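Local coordinates for protein tryptophane-5-halogenase (Microbispora sp. ATCC PTA-5024, PDB 5UAO) that probably uses reduced FAD to chlorinate a tryptophan of the NAI-107 lanthipeptide at carbon 5 of its indole ring, at residues 131-136 with 476-481. Residues are numbered along the deposited sequence; the frame is centred on the assembly and turned at random.
Sequences GSLRET and ARLLPP
Arg-134 and Leu-133, on the last turns of helix 129-136, meet Leu-478 and Pro-481 of the extended loop that leads from helix 461-471 to helix 485-501. At the arginine, Pro-481 lies over one face of the guanidinium, its CD 3.6 Å above the plane and offset toward the rim. Arg-134 NH1 is 3.7 Å from Pro-481 CD. A bend at chi3 (69°) brings the arginine head round to Pro-481, and chi4 of 85° turns its flat face to the ring. That leaves the edge for a water, which lies in the guanidinium plane, accepts from Arg-134 NH1 at 2.7 Å and donates to Leu-479 O at 2.6 Å. With an alanine at Pro-481, CG and CD would be gone, and the guanidinium would probably lose its cover on this face and be freer to swing off its water bridge. This is a surface joint of the tryptophan halogenase fold, where the loop lies against the helix mainly through side chains and one water; Glu-135 forms a salt bridge to Arg-489 of helix 485-501, tying the same turn to what follows the loop. Beside the arginine, at Leu-133 and Leu-478, the contact is apolar and light. Leu-478 holds CG anti to its backbone N (chi1 -168°), which sets its methyls against the helix: CD1 comes to 4.1 Å from Leu-133 CD1, while CD2 lies 4.3 Å from Arg-134 CG.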
ATOM      1  N   GLY A 131      -0.080 -12.942 -24.643  1.00 29.38           N
ATOM      2  CA  GLY A 131      -0.451 -13.192 -26.040  1.00 30.94           C
ATOM      3  C   GLY A 131       0.515 -12.460 -26.983  1.00 28.35           C
ATOM      4  O   GLY A 131       0.957 -13.025 -28.012  1.00 28.06           O
ATOM      5  N   SER A 132       0.902 -11.238 -26.624  1.00 25.79           N
ATOM      6  CA  SER A 132       1.872 -10.489 -27.496  1.00 25.95           C
ATOM      7  C   SER A 132       3.168 -11.298 -27.571  1.00 23.94           C
ATOM      8  O   SER A 132       3.762 -11.502 -28.690  1.00 26.99           O
ATOM      9  CB  SER A 132       2.103  -9.051 -26.959  1.00 24.05           C
ATOM     10  OG  SER A 132       3.100  -8.339 -27.714  1.00 27.13           O
ATOM     11  N   LEU A 133       3.665 -11.739 -26.425  1.00 25.85           N
ATOM     12  CA  LEU A 133       4.947 -12.522 -26.417  1.00 27.20           C
ATOM     13  C   LEU A 133       4.861 -13.864 -27.196  1.00 28.02           C
ATOM     14  O   LEU A 133       5.767 -14.252 -27.966  1.00 29.38           O
ATOM     15  CB  LEU A 133       5.428 -12.786 -25.002  1.00 31.22           C
ATOM     16  CG  LEU A 133       6.023 -11.492 -24.356  1.00 31.01           C
ATOM     17  CD1 LEU A 133       5.828 -11.628 -22.836  1.00 35.94           C
ATOM     18  CD2 LEU A 133       7.465 -11.217 -24.804  1.00 31.69           C
ATOM     19  N   ARG A 134       3.770 -14.569 -27.007  1.00 28.03           N
ATOM     20  CA  ARG A 134       3.620 -15.891 -27.690  1.00 31.44           C
ATOM     21  C   ARG A 134       3.464 -15.724 -29.209  1.00 29.86           C
ATOM     22  O   ARG A 134       4.010 -16.465 -29.975  1.00 30.39           O
ATOM     23  CB  ARG A 134       2.403 -16.590 -27.138  1.00 35.16           C
ATOM     24  CG  ARG A 134       2.544 -17.098 -25.733  1.00 37.46           C
ATOM     25  CD  ARG A 134       1.204 -17.604 -25.241  1.00 44.29           C
ATOM     26  NE  ARG A 134       0.763 -18.818 -25.926  1.00 43.74           N
ATOM     27  CZ  ARG A 134       1.100 -20.065 -25.601  1.00 42.30           C
ATOM     28  NH1 ARG A 134       1.921 -20.320 -24.594  1.00 41.20           N
ATOM     29  NH2 ARG A 134       0.603 -21.087 -26.307  1.00 48.83           N
ATOM     30  N   GLU A 135       2.692 -14.745 -29.633  1.00 32.30           N
ATOM     31  CA  GLU A 135       2.359 -14.539 -31.041  1.00 34.28           C
ATOM     32  C   GLU A 135       3.392 -13.721 -31.762  1.00 36.74           C
ATOM     33  O   GLU A 135       3.533 -13.911 -32.967  1.00 33.91           O
ATOM     34  CB  GLU A 135       1.006 -13.868 -31.215  1.00 36.72           C
ATOM     35  CG  GLU A 135      -0.147 -14.574 -30.510  1.00 44.00           C
ATOM     36  CD  GLU A 135      -0.593 -15.873 -31.197  1.00 50.09           C
ATOM     37  OE1 GLU A 135      -0.512 -15.957 -32.430  1.00 47.54           O
ATOM     38  OE2 GLU A 135      -1.033 -16.806 -30.494  1.00 57.09           O
ATOM     39  N   THR A 136       4.118 -12.809 -31.075  1.00 31.56           N
ATOM     40  CA  THR A 136       5.051 -11.924 -31.768  1.00 30.68           C
ATOM     41  C   THR A 136       6.484 -11.970 -31.326  1.00 37.87           C
ATOM     42  O   THR A 136       7.363 -11.465 -32.020  1.00 40.44           O
ATOM     43  CB  THR A 136       4.602 -10.462 -31.776  1.00 34.10           C
ATOM     44  OG1 THR A 136       4.966  -9.783 -30.533  1.00 32.21           O
ATOM     45  CG2 THR A 136       3.163 -10.414 -32.026  1.00 37.21           C
ATOM     46  N   ALA A 476      12.764 -16.083 -17.572  1.00 38.24           N
ATOM     47  CA  ALA A 476      11.709 -16.431 -16.647  1.00 36.99           C
ATOM     48  C   ALA A 476      10.854 -17.488 -17.250  1.00 38.94           C
ATOM     49  O   ALA A 476      10.923 -17.668 -18.447  1.00 34.76           O
ATOM     50  CB  ALA A 476      10.867 -15.217 -16.307  1.00 39.76           C
ATOM     51  N   ARG A 477      10.119 -18.233 -16.410  1.00 42.48           N
ATOM     52  CA  ARG A 477       9.096 -19.142 -16.864  1.00 46.00           C
ATOM     53  C   ARG A 477       7.922 -18.298 -17.255  1.00 44.27           C
ATOM     54  O   ARG A 477       7.357 -17.588 -16.426  1.00 38.94           O
ATOM     55  CB  ARG A 477       8.652 -20.123 -15.788  1.00 52.49           C
ATOM     56  CG  ARG A 477       9.717 -21.121 -15.374  1.00 68.04           C
ATOM     57  CD  ARG A 477       9.187 -22.552 -15.482  1.00 81.69           C
ATOM     58  NE  ARG A 477       9.726 -23.435 -14.446  1.00 90.49           N
ATOM     59  CZ  ARG A 477       9.071 -23.836 -13.352  1.00 99.19           C
ATOM     60  NH1 ARG A 477       7.822 -23.447 -13.103  1.00101.32           N
ATOM     61  NH2 ARG A 477       9.672 -24.648 -12.487  1.00107.10           N
ATOM     62  N   LEU A 478       7.557 -18.370 -18.540  1.00 43.73           N
ATOM     63  CA  LEU A 478       6.432 -17.615 -19.050  1.00 43.06           C
ATOM     64  C   LEU A 478       5.166 -18.328 -18.666  1.00 40.38           C
ATOM     65  O   LEU A 478       5.019 -19.541 -18.870  1.00 38.37           O
ATOM     66  CB  LEU A 478       6.523 -17.433 -20.580  1.00 43.34           C
ATOM     67  CG  LEU A 478       5.532 -16.421 -21.149  1.00 49.83           C
ATOM     68  CD1 LEU A 478       5.817 -15.021 -20.616  1.00 57.44           C
ATOM     69  CD2 LEU A 478       5.546 -16.417 -22.675  1.00 49.51           C
ATOM     70  N   LEU A 479       4.230 -17.592 -18.113  1.00 39.86           N
ATOM     71  CA  LEU A 479       2.988 -18.187 -17.756  1.00 36.37           C
ATOM     72  C   LEU A 479       2.202 -18.607 -19.022  1.00 47.21           C
ATOM     73  O   LEU A 479       2.196 -17.909 -20.070  1.00 39.29           O
ATOM     74  CB  LEU A 479       2.119 -17.263 -16.898  1.00 40.09           C
ATOM     75  CG  LEU A 479       2.630 -16.831 -15.477  1.00 40.46           C
ATOM     76  CD1 LEU A 479       1.759 -15.685 -14.962  1.00 38.39           C
ATOM     77  CD2 LEU A 479       2.676 -17.982 -14.477  1.00 38.86           C
ATOM     78  N   PRO A 480       1.470 -19.716 -18.894  1.00 45.48           N
ATOM     79  CA  PRO A 480       0.449 -20.040 -19.869  1.00 49.78           C
ATOM     80  C   PRO A 480      -0.612 -18.932 -20.018  1.00 48.20           C
ATOM     81  O   PRO A 480      -0.833 -18.173 -19.087  1.00 45.39           O
ATOM     82  CB  PRO A 480      -0.184 -21.306 -19.271  1.00 52.97           C
ATOM     83  CG  PRO A 480       0.063 -21.187 -17.814  1.00 49.89           C
ATOM     84  CD  PRO A 480       1.446 -20.643 -17.752  1.00 46.50           C
ATOM     85  N   PRO A 481      -1.238 -18.810 -21.207  1.00 44.40           N
ATOM     86  CA  PRO A 481      -2.298 -17.836 -21.424  1.00 48.88           C
ATOM     87  C   PRO A 481      -3.584 -18.326 -20.789  1.00 47.26           C
ATOM     88  O   PRO A 481      -3.758 -19.525 -20.596  1.00 49.90           O
ATOM     89  CB  PRO A 481      -2.446 -17.813 -22.962  1.00 47.85           C
ATOM     90  CG  PRO A 481      -2.072 -19.188 -23.373  1.00 45.58           C
ATOM     91  CD  PRO A 481      -0.993 -19.626 -22.419  1.00 47.41           C
TER
HETATM   92  O   HOH W   1       2.708 -18.995 -22.379  1.00 36.41           O